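Local coordinates for flagellar motor switch protein FliG (Thermotoga maritima, PDB 3AJC) that probably forms part of the switch complex at the base of the flagellar basal body, which sets the direction of flagellar rotation, at residues 134-139 / 161-166; 125-130 / 207-212; 153-158 / 180-185; 38-43 / 96-101. All blocks are in the same frame, centred on the assembly; numbering follows the deposited sequence.

Interaction 1 of 4, residues 134-139 / 161-166; sequences DILKLD and GASDEL
Leu136 and Ile135 reach across to Leu166 from two different directions, and the contact is almost wholly hydrocarbon. The side chain of Leu136 runs slantwise over the first turn of helix 164-171. Its CD2 methyl rests 3.6 Å from CA of Leu166 and also touches CB of that residue, while its CD1 lies 3.6 Å from OE1 of Glu165. Ile135 meets Leu166 at about a right angle. The CG2 branch, anti to the backbone N, is 3.7 Å from Leu166 CD1, which is thereby wedged between two neighbouring residues of the 3-10 turn. In Leu166, chi1 of 175° sets CG anti to the backbone N, and chi2 of 53° then places CD1 against both. A leucine suits position 136, since its two methyls serve different neighbours, CD1 meeting Glu165 and CD2 meeting Leu166. The Glu165 chain, extended beyond CG, crosses Leu136 obliquely, with CG 3.8 Å from Leu136 CD2 and the carboxylate, through CD and OE1, against Leu136 CD1. An alanine in place of Leu136 would probably open a gap beside Leu166 and leave the Glu165 side chain free to shift, for both methyls that touch them would be gone. The helix under this contact is fixed at its start by Ser163, an N-cap whose OG accepts from Leu166 N at 3.3 Å; the same hydroxyl also has a hydrogen bond with Glu133. Phe132 and Glu133 touch Leu166 too, so the contact fastens the link between helix 119-128 and helix 140-147 to the beginning of helix 164-171.

Interaction 2 of 4, residues 125-130 / 207-212; sequences IRRRMF and IIRRLE
Phe130 lies against Ile208, bringing the Met-Phe-X-Phe segment of FliG, a hinge between helical domains in this family, onto helix 194-213. Phe130 CG is anti to the backbone N (chi1 -163°), and the side chains of Phe130 and Ile208 cross at about a right angle. Ile208 CG2 makes a CH-pi contact 4.2 Å from the Phe130 ring centroid, over the face, while its CD1 packs 3.5 Å from CE2 of the same ring. The beta-branched isoleucine can thus set one methyl over the ring face and another against CE2.

Arg127 and Glu212 meet through the arginine's stem. Glu212 CG sits between its backbone N and carbonyl carbon (chi1 62°), the crowded position, and OE1 ends 3.4 Å from Arg127 CD. A bend at chi3 of Arg127 places NE, which pairs with Asp123 in a salt bridge, while NH1 pairs with Glu213. Those partners would offset its charge.

The third pair brings like charges together. Arg128, bent at chi2, forms a salt bridge with Asp93, which probably eases the repulsion from Arg209. With the two guanidinium planes 61° apart, Arg128 NE sits 3.2 Å above the plane of the Arg209 group, displaced toward its rim.

Interaction 3 of 4, residues 153-158 / 180-185; sequences RDLALA and ALLKDE
Ala156, Leu182 and Glu185 form the centre of this helix-helix contact, and the apolar part of it turns on one methyl. Leu182 has CG anti to its backbone N (chi1 176°), and its CD1 branch settles onto helix 152-159, 3.6 Å from Ala156 N and 3.7 Å from Ala156 CB. Leu155 closes in from the neighbouring position, its CB 4.2 Å from the same Leu182 CD1. Alanine suits the middle because a single methyl lets the leucine reach the backbone itself. Leu159, Phe171 and Met174 also touch Leu182.

A second contact sets the hydrocarbon stem of Glu185 against the Ala156 methyl: Glu185 CG rests 3.6 Å from Ala156 CB, and a bend at chi2 starts the turn of the chain toward Arg153.

The charged interaction lies at the margin. Arg153 stretches out from CG to NE, and Glu185 OE1 lies alongside this chain, 3.3 Å from Arg153 CG. From there it forms a salt bridge with Arg153 NE at 3.5 Å, a rather long one. The guanidinium and carboxylate planes are 74° apart, so the two do not pair flat, as a two-pronged bridge would require.

The helix segments cross at -60°, their axes 9.3 Å apart at closest approach. The contact joins helix 152-159 to helix 176-187 within the all-helical C-terminal domain of FliG, in which helix 176-187 probably corresponds to the charged helix that faces the stator in related motors.

Interaction 4 of 4, residues 38-43 / 96-101; sequences PVAAQI and AEIMNN
Ala40 and Ala41 of helix 37-46 meet Ile98 and Asn101 where helix 37-46 of the middle domain packs on helix 92-100, a contact consistent with the armadillo-like stacking known in FliG. Small residues let the backbones come very near, with the CA atoms of Ala41 and Ile98 only 4.9 Å apart. The methyl of Ala41 fits against the main chain at the end of the opposite helix, its CB 3.4 Å from Ile98 O and 3.6 Å from Asn101 CB; the single methyl of alanine allows this close approach.

Ile98 divides its two branches between the alanines. CG2, anti to the backbone N, lies 3.8 Å from Ala41 CA, whereas the longer branch sends CD1 to within 3.7 Å of Ala40 CB. An alanine in place of Ile98 would probably open a gap over Ala40 and deprive Ala41 of the methyl beside its CA, although the Ala41 methyl would keep its carbonyl neighbours. Leu44 also touches Ile98 and extends this apolar patch.

At the outer end, Pro38 and Asn101 lie side by side and point the same way, with CG of Pro38 3.9 Å from Asn101 OD1. Proline suits the first turn of a helix, where an N-H is not needed for the helical bonding. Asn101 ND2 turns back to Glu97 O of helix 92-100 in a weak hydrogen bond of 2.7 Å.

The side chain of Arg58, part of the EHPQR motif important for FliM interaction, is about 10 Å from that of Ile98. The whole is close helix-on-helix packing, consistent with the armadillo-like arrangement of helices in this family.

In the fold
From the N terminus, interaction 4 closes first, bringing helix 92-100 back onto helix 37-46 of the middle domain across a partly unmodelled connection. The chain then enters helix 119-128, where interaction 2 opens; it closes only at 207-212 on the long helix 194-213. Interactions 1 and 3 both nest inside that loop and cross one another, since their segments alternate: 134-139, 153-158, 161-166, 180-185. Interaction 2 is the bridge of the set: Met129 O and Asn100 ND2, probably hydrogen-bonded, link it to interaction 4, and Ile135 against Ile208 joins it to interaction 1. Interaction 3 lies farthest out, its centre about 32 Å from that of interaction 4.

Interaction 1 of 4, residues 134-139 / 161-166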
# COMPACT_ATOMS: atom_id res chain seq x y z
N ASP A 134 -6.03 -9.37 -1.63
CA ASP A 134 -7.11 -9.07 -0.68
C ASP A 134 -8.49 -9.22 -1.34
O ASP A 134 -9.51 -9.31 -0.65
CB ASP A 134 -6.95 -7.66 -0.10
CG ASP A 134 -5.85 -7.58 0.97
OD1 ASP A 134 -5.73 -8.51 1.80
OD2 ASP A 134 -5.10 -6.58 1.00
N ILE A 135 -8.52 -9.27 -2.67
CA ILE A 135 -9.77 -9.44 -3.40
C ILE A 135 -10.45 -10.75 -2.97
O ILE A 135 -11.66 -10.91 -3.14
CB ILE A 135 -9.53 -9.44 -4.93
CG1 ILE A 135 -9.16 -8.03 -5.39
CG2 ILE A 135 -10.79 -9.91 -5.68
CD1 ILE A 135 -8.69 -7.93 -6.83
N LEU A 136 -9.67 -11.67 -2.42
CA LEU A 136 -10.22 -12.94 -1.94
C LEU A 136 -11.08 -12.69 -0.70
O LEU A 136 -11.92 -13.51 -0.33
CB LEU A 136 -9.10 -13.92 -1.59
CG LEU A 136 -8.27 -14.51 -2.74
CD1 LEU A 136 -7.10 -15.31 -2.16
CD2 LEU A 136 -9.16 -15.39 -3.61
N LYS A 137 -10.87 -11.54 -0.06
CA LYS A 137 -11.64 -11.17 1.12
C LYS A 137 -13.03 -10.67 0.75
O LYS A 137 -13.93 -10.66 1.59
CB LYS A 137 -10.92 -10.06 1.91
CG LYS A 137 -10.33 -10.48 3.25
CD LYS A 137 -9.08 -11.33 3.07
CE LYS A 137 -8.77 -12.12 4.35
NZ LYS A 137 -10.03 -12.66 4.98
N LEU A 138 -13.20 -10.23 -0.49
CA LEU A 138 -14.48 -9.68 -0.93
C LEU A 138 -15.54 -10.72 -1.27
O LEU A 138 -15.21 -11.83 -1.71
CB LEU A 138 -14.26 -8.77 -2.14
CG LEU A 138 -13.13 -7.75 -2.02
CD1 LEU A 138 -13.14 -6.80 -3.22
CD2 LEU A 138 -13.28 -6.96 -0.72
N ASP A 139 -16.81 -10.37 -1.07
CA ASP A 139 -17.89 -11.28 -1.39
C ASP A 139 -18.15 -11.18 -2.89
O ASP A 139 -17.86 -10.16 -3.51
CB ASP A 139 -19.16 -10.95 -0.61
CG ASP A 139 -19.93 -9.80 -1.21
OD1 ASP A 139 -19.47 -8.64 -1.07
OD2 ASP A 139 -20.99 -10.06 -1.82
N GLY A 161 -0.42 -12.16 -12.53
CA GLY A 161 0.28 -12.04 -11.27
C GLY A 161 -0.60 -12.40 -10.08
O GLY A 161 -0.38 -11.92 -8.96
N ALA A 162 -1.60 -13.24 -10.31
CA ALA A 162 -2.51 -13.65 -9.24
C ALA A 162 -2.43 -15.15 -8.94
O ALA A 162 -2.01 -15.94 -9.77
CB ALA A 162 -3.95 -13.29 -9.62
N SER A 163 -2.85 -15.53 -7.73
CA SER A 163 -2.86 -16.93 -7.34
C SER A 163 -3.99 -17.62 -8.08
O SER A 163 -5.02 -17.00 -8.37
CB SER A 163 -3.07 -17.07 -5.83
OG SER A 163 -4.30 -16.49 -5.42
N ASP A 164 -3.80 -18.90 -8.39
CA ASP A 164 -4.82 -19.68 -9.10
C ASP A 164 -6.18 -19.55 -8.43
O ASP A 164 -7.21 -19.52 -9.10
CB ASP A 164 -4.41 -21.15 -9.15
CG ASP A 164 -3.20 -21.39 -10.04
OD1 ASP A 164 -2.74 -22.55 -10.12
OD2 ASP A 164 -2.70 -20.42 -10.67
N GLU A 165 -6.17 -19.48 -7.11
CA GLU A 165 -7.41 -19.36 -6.37
C GLU A 165 -8.07 -18.01 -6.65
O GLU A 165 -9.29 -17.93 -6.82
CB GLU A 165 -7.11 -19.51 -4.88
CG GLU A 165 -8.21 -19.07 -3.97
CD GLU A 165 -7.71 -19.01 -2.54
OE1 GLU A 165 -6.48 -18.86 -2.37
OE2 GLU A 165 -8.53 -19.11 -1.60
N LEU A 166 -7.27 -16.96 -6.70
CA LEU A 166 -7.82 -15.64 -6.98
C LEU A 166 -8.27 -15.62 -8.42
O LEU A 166 -9.27 -14.97 -8.75
CB LEU A 166 -6.79 -14.55 -6.74
CG LEU A 166 -7.25 -13.14 -7.12
CD1 LEU A 166 -8.58 -12.82 -6.44
CD2 LEU A 166 -6.17 -12.13 -6.73

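Interaction 2 of 4, residues 125-130 / 207-212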
# COMPACT_ATOMS: atom_id res chain seq x y z
N ILE A 125 -5.19 4.47 6.53
CA ILE A 125 -4.09 3.52 6.36
C ILE A 125 -4.58 2.11 6.05
O ILE A 125 -4.08 1.45 5.14
CB ILE A 125 -3.18 3.50 7.62
CG1 ILE A 125 -2.58 4.89 7.83
CG2 ILE A 125 -2.08 2.45 7.48
CD1 ILE A 125 -1.70 5.05 9.06
N ARG A 126 -5.57 1.66 6.80
CA ARG A 126 -6.12 0.34 6.60
C ARG A 126 -6.61 0.18 5.17
O ARG A 126 -6.21 -0.77 4.47
CB ARG A 126 -7.26 0.11 7.58
CG ARG A 126 -7.74 -1.33 7.66
CD ARG A 126 -8.96 -1.45 8.55
NE ARG A 126 -9.65 -0.18 8.72
CZ ARG A 126 -9.34 0.72 9.66
NH1 ARG A 126 -8.35 0.48 10.51
NH2 ARG A 126 -10.03 1.85 9.75
N ARG A 127 -7.45 1.10 4.71
CA ARG A 127 -7.96 1.03 3.35
C ARG A 127 -6.84 1.11 2.31
O ARG A 127 -6.96 0.54 1.23
CB ARG A 127 -9.02 2.12 3.11
CG ARG A 127 -10.36 1.80 3.78
CD ARG A 127 -11.47 2.80 3.44
NE ARG A 127 -11.22 4.13 3.98
CZ ARG A 127 -10.59 5.11 3.32
NH1 ARG A 127 -10.15 4.90 2.08
NH2 ARG A 127 -10.39 6.28 3.90
N ARG A 128 -5.76 1.81 2.63
CA ARG A 128 -4.64 1.91 1.70
C ARG A 128 -3.78 0.65 1.71
O ARG A 128 -2.91 0.48 0.86
CB ARG A 128 -3.77 3.12 2.02
CG ARG A 128 -4.31 4.42 1.46
CD ARG A 128 -4.40 4.34 -0.05
NE ARG A 128 -4.73 5.63 -0.64
CZ ARG A 128 -3.95 6.71 -0.56
NH1 ARG A 128 -2.80 6.66 0.10
NH2 ARG A 128 -4.33 7.84 -1.13
N MET A 129 -4.02 -0.23 2.68
CA MET A 129 -3.25 -1.48 2.82
C MET A 129 -3.72 -2.61 1.91
O MET A 129 -3.07 -3.65 1.79
CB MET A 129 -3.30 -1.96 4.28
CG MET A 129 -2.34 -1.23 5.21
SD MET A 129 -2.57 -1.71 6.93
CE MET A 129 -1.83 -3.39 6.94
N PHE A 130 -4.87 -2.41 1.27
CA PHE A 130 -5.46 -3.40 0.38
C PHE A 130 -4.49 -3.81 -0.73
O PHE A 130 -3.97 -2.96 -1.45
CB PHE A 130 -6.74 -2.80 -0.25
CG PHE A 130 -7.65 -3.83 -0.86
CD1 PHE A 130 -8.63 -4.45 -0.09
CD2 PHE A 130 -7.51 -4.21 -2.19
CE1 PHE A 130 -9.45 -5.43 -0.62
CE2 PHE A 130 -8.34 -5.20 -2.74
CZ PHE A 130 -9.31 -5.81 -1.96
N ILE A 207 -9.72 1.14 -8.23
CA ILE A 207 -11.15 1.01 -8.50
C ILE A 207 -11.85 0.57 -7.20
O ILE A 207 -12.89 1.10 -6.84
CB ILE A 207 -11.43 -0.04 -9.61
CG1 ILE A 207 -10.97 0.49 -10.97
CG2 ILE A 207 -12.91 -0.40 -9.64
CD1 ILE A 207 -11.17 -0.50 -12.09
N ILE A 208 -11.25 -0.39 -6.52
CA ILE A 208 -11.80 -0.91 -5.27
C ILE A 208 -11.81 0.18 -4.18
O ILE A 208 -12.80 0.37 -3.48
CB ILE A 208 -10.98 -2.13 -4.80
CG1 ILE A 208 -11.23 -3.30 -5.77
CG2 ILE A 208 -11.34 -2.51 -3.36
CD1 ILE A 208 -10.28 -4.48 -5.60
N ARG A 209 -10.69 0.89 -4.06
CA ARG A 209 -10.60 1.95 -3.06
C ARG A 209 -11.68 3.02 -3.29
O ARG A 209 -12.23 3.57 -2.33
CB ARG A 209 -9.21 2.58 -3.09
CG ARG A 209 -8.82 3.30 -1.82
CD ARG A 209 -7.34 3.60 -1.80
NE ARG A 209 -6.97 4.60 -2.79
CZ ARG A 209 -5.88 4.53 -3.55
NH1 ARG A 209 -5.05 3.49 -3.44
NH2 ARG A 209 -5.61 5.51 -4.41
N ARG A 210 -11.98 3.29 -4.56
CA ARG A 210 -12.99 4.28 -4.90
C ARG A 210 -14.41 3.77 -4.69
O ARG A 210 -15.30 4.52 -4.27
CB ARG A 210 -12.84 4.72 -6.36
CG ARG A 210 -13.97 5.61 -6.86
CD ARG A 210 -13.72 6.10 -8.28
NE ARG A 210 -13.59 5.00 -9.23
CZ ARG A 210 -14.59 4.20 -9.59
NH1 ARG A 210 -15.81 4.38 -9.09
NH2 ARG A 210 -14.37 3.23 -10.47
N LEU A 211 -14.64 2.49 -4.97
CA LEU A 211 -15.96 1.90 -4.80
C LEU A 211 -16.33 1.71 -3.33
O LEU A 211 -17.49 1.47 -3.01
CB LEU A 211 -16.07 0.57 -5.54
CG LEU A 211 -16.29 0.67 -7.04
CD1 LEU A 211 -16.42 -0.72 -7.63
CD2 LEU A 211 -17.55 1.49 -7.33
N GLU A 212 -15.34 1.80 -2.44
CA GLU A 212 -15.63 1.65 -1.03
C GLU A 212 -15.80 3.03 -0.40
O GLU A 212 -16.47 3.18 0.62
CB GLU A 212 -14.53 0.86 -0.33
CG GLU A 212 -13.16 1.48 -0.37
CD GLU A 212 -12.14 0.62 0.33
OE1 GLU A 212 -12.40 0.23 1.48
OE2 GLU A 212 -11.08 0.33 -0.27

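Interaction 3 of 4, residues 153-158 / 180-185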
# COMPACT_ATOMS: atom_id res chain seq x y z
N ARG A 153 -7.98 -5.93 -21.09
CA ARG A 153 -6.53 -6.02 -21.04
C ARG A 153 -5.93 -5.84 -19.65
O ARG A 153 -4.98 -6.52 -19.28
CB ARG A 153 -5.88 -5.04 -22.01
CG ARG A 153 -4.38 -5.26 -22.14
CD ARG A 153 -3.85 -4.69 -23.45
NE ARG A 153 -2.55 -5.26 -23.80
CZ ARG A 153 -1.41 -4.90 -23.24
NH1 ARG A 153 -1.38 -3.96 -22.30
NH2 ARG A 153 -0.28 -5.50 -23.60
N ASP A 154 -6.47 -4.91 -18.87
CA ASP A 154 -5.94 -4.71 -17.54
C ASP A 154 -6.20 -5.95 -16.69
O ASP A 154 -5.37 -6.34 -15.88
CB ASP A 154 -6.56 -3.48 -16.89
CG ASP A 154 -5.92 -2.20 -17.38
OD1 ASP A 154 -4.67 -2.18 -17.50
OD2 ASP A 154 -6.64 -1.22 -17.63
N LEU A 155 -7.36 -6.57 -16.90
CA LEU A 155 -7.72 -7.76 -16.16
C LEU A 155 -6.74 -8.87 -16.50
O LEU A 155 -6.20 -9.52 -15.61
CB LEU A 155 -9.15 -8.18 -16.53
CG LEU A 155 -9.90 -9.15 -15.62
CD1 LEU A 155 -9.67 -8.78 -14.14
CD2 LEU A 155 -11.40 -9.10 -15.97
N ALA A 156 -6.49 -9.08 -17.79
CA ALA A 156 -5.58 -10.13 -18.22
C ALA A 156 -4.20 -9.93 -17.61
O ALA A 156 -3.59 -10.88 -17.10
CB ALA A 156 -5.50 -10.16 -19.74
N LEU A 157 -3.69 -8.70 -17.68
CA LEU A 157 -2.38 -8.39 -17.12
C LEU A 157 -2.36 -8.67 -15.62
O LEU A 157 -1.47 -9.36 -15.12
CB LEU A 157 -2.05 -6.91 -17.35
CG LEU A 157 -1.75 -6.52 -18.80
CD1 LEU A 157 -1.73 -4.99 -18.97
CD2 LEU A 157 -0.43 -7.12 -19.17
N ALA A 158 -3.34 -8.13 -14.91
CA ALA A 158 -3.43 -8.30 -13.47
C ALA A 158 -3.47 -9.78 -13.05
O ALA A 158 -2.92 -10.15 -12.00
CB ALA A 158 -4.67 -7.58 -12.95
N ALA A 180 -15.11 -14.74 -22.09
CA ALA A 180 -14.67 -15.14 -23.43
C ALA A 180 -13.70 -14.10 -23.97
O ALA A 180 -12.67 -14.44 -24.55
CB ALA A 180 -15.87 -15.29 -24.38
N LEU A 181 -14.01 -12.82 -23.78
CA LEU A 181 -13.10 -11.78 -24.25
C LEU A 181 -11.75 -11.93 -23.54
O LEU A 181 -10.69 -11.86 -24.14
CB LEU A 181 -13.68 -10.38 -23.98
CG LEU A 181 -14.56 -9.65 -25.00
CD1 LEU A 181 -14.44 -10.28 -26.35
CD2 LEU A 181 -15.99 -9.63 -24.54
N LEU A 182 -11.80 -12.15 -22.23
CA LEU A 182 -10.58 -12.32 -21.45
C LEU A 182 -9.75 -13.51 -21.97
O LEU A 182 -8.56 -13.37 -22.24
CB LEU A 182 -10.93 -12.52 -19.97
CG LEU A 182 -9.77 -12.81 -19.01
CD1 LEU A 182 -8.82 -11.62 -18.97
CD2 LEU A 182 -10.33 -13.09 -17.62
N LYS A 183 -10.39 -14.66 -22.13
CA LYS A 183 -9.67 -15.85 -22.61
C LYS A 183 -8.97 -15.56 -23.93
O LYS A 183 -7.83 -15.99 -24.14
CB LYS A 183 -10.63 -17.03 -22.77
CG LYS A 183 -11.21 -17.52 -21.45
CD LYS A 183 -12.13 -18.71 -21.68
CE LYS A 183 -12.65 -19.26 -20.37
NZ LYS A 183 -13.59 -20.40 -20.49
N ASP A 184 -9.65 -14.84 -24.82
CA ASP A 184 -9.07 -14.48 -26.11
C ASP A 184 -7.81 -13.65 -25.93
O ASP A 184 -6.79 -13.90 -26.58
CB ASP A 184 -10.05 -13.67 -26.95
CG ASP A 184 -10.75 -14.51 -27.98
OD1 ASP A 184 -11.80 -15.10 -27.64
OD2 ASP A 184 -10.23 -14.59 -29.12
N GLU A 185 -7.89 -12.65 -25.05
CA GLU A 185 -6.75 -11.79 -24.78
C GLU A 185 -5.58 -12.63 -24.28
O GLU A 185 -4.48 -12.54 -24.81
CB GLU A 185 -7.13 -10.73 -23.74
CG GLU A 185 -5.98 -9.86 -23.25
CD GLU A 185 -5.37 -8.98 -24.33
OE1 GLU A 185 -4.65 -8.02 -23.99
OE2 GLU A 185 -5.61 -9.24 -25.53

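Interaction 4 of 4, residues 38-43 / 96-101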
# COMPACT_ATOMS: atom_id res chain seq x y z
N PRO A 38 9.83 -2.70 2.62
CA PRO A 38 10.19 -3.92 3.36
C PRO A 38 11.38 -3.64 4.28
O PRO A 38 11.50 -4.18 5.38
CB PRO A 38 10.53 -4.92 2.25
CG PRO A 38 9.68 -4.43 1.08
CD PRO A 38 9.86 -2.93 1.16
N VAL A 39 12.27 -2.78 3.80
CA VAL A 39 13.45 -2.39 4.55
C VAL A 39 12.98 -1.56 5.73
O VAL A 39 13.38 -1.81 6.87
CB VAL A 39 14.40 -1.56 3.66
CG1 VAL A 39 15.59 -1.07 4.48
CG2 VAL A 39 14.87 -2.41 2.48
N ALA A 40 12.13 -0.57 5.46
CA ALA A 40 11.60 0.29 6.52
C ALA A 40 10.83 -0.52 7.54
O ALA A 40 10.95 -0.28 8.74
CB ALA A 40 10.68 1.36 5.93
N ALA A 41 10.03 -1.48 7.08
CA ALA A 41 9.25 -2.30 8.00
C ALA A 41 10.20 -3.08 8.91
O ALA A 41 9.97 -3.20 10.10
CB ALA A 41 8.31 -3.25 7.23
N GLN A 42 11.28 -3.60 8.33
CA GLN A 42 12.28 -4.36 9.08
C GLN A 42 12.90 -3.51 10.19
O GLN A 42 13.04 -3.96 11.33
CB GLN A 42 13.36 -4.88 8.12
CG GLN A 42 14.47 -5.70 8.76
CD GLN A 42 15.48 -6.22 7.73
OE1 GLN A 42 15.97 -5.47 6.89
NE2 GLN A 42 15.80 -7.49 7.82
N ILE A 43 13.26 -2.27 9.87
CA ILE A 43 13.84 -1.36 10.86
C ILE A 43 12.80 -0.97 11.91
O ILE A 43 13.07 -1.01 13.11
CB ILE A 43 14.34 -0.06 10.21
CG1 ILE A 43 15.51 -0.36 9.26
CG2 ILE A 43 14.75 0.93 11.28
CD1 ILE A 43 15.95 0.84 8.45
N ALA A 96 1.11 2.55 4.77
CA ALA A 96 0.38 1.33 4.49
C ALA A 96 1.28 0.22 3.96
O ALA A 96 1.11 -0.96 4.30
CB ALA A 96 -0.75 1.62 3.47
N GLU A 97 2.24 0.60 3.11
CA GLU A 97 3.18 -0.34 2.53
C GLU A 97 4.09 -0.91 3.62
O GLU A 97 4.44 -2.09 3.60
CB GLU A 97 4.00 0.35 1.43
CG GLU A 97 3.30 0.41 0.07
CD GLU A 97 3.81 1.53 -0.85
OE1 GLU A 97 5.02 1.80 -0.87
OE2 GLU A 97 2.98 2.14 -1.56
N ILE A 98 4.46 -0.06 4.57
CA ILE A 98 5.32 -0.48 5.67
C ILE A 98 4.52 -1.43 6.57
O ILE A 98 5.02 -2.48 6.99
CB ILE A 98 5.79 0.74 6.48
CG1 ILE A 98 6.73 1.58 5.61
CG2 ILE A 98 6.44 0.28 7.79
CD1 ILE A 98 7.28 2.83 6.27
N MET A 99 3.26 -1.08 6.82
CA MET A 99 2.41 -1.91 7.66
C MET A 99 2.19 -3.30 7.04
O MET A 99 2.14 -4.30 7.75
CB MET A 99 1.06 -1.20 7.89
CG MET A 99 1.13 0.06 8.77
SD MET A 99 1.33 -0.30 10.54
CE MET A 99 -0.38 -0.50 11.04
N ASN A 100 2.09 -3.36 5.72
CA ASN A 100 1.88 -4.65 5.06
C ASN A 100 3.12 -5.55 5.20
O ASN A 100 3.01 -6.78 5.25
CB ASN A 100 1.56 -4.45 3.58
CG ASN A 100 0.10 -4.12 3.34
OD1 ASN A 100 -0.79 -4.63 4.01
ND2 ASN A 100 -0.15 -3.27 2.35
N ASN A 101 4.29 -4.94 5.28
CA ASN A 101 5.53 -5.69 5.39
C ASN A 101 6.00 -5.96 6.81
O ASN A 101 7.05 -6.56 7.01
CB ASN A 101 6.63 -4.99 4.61
CG ASN A 101 6.41 -5.05 3.12
OD1 ASN A 101 6.50 -6.13 2.51
ND2 ASN A 101 6.09 -3.91 2.52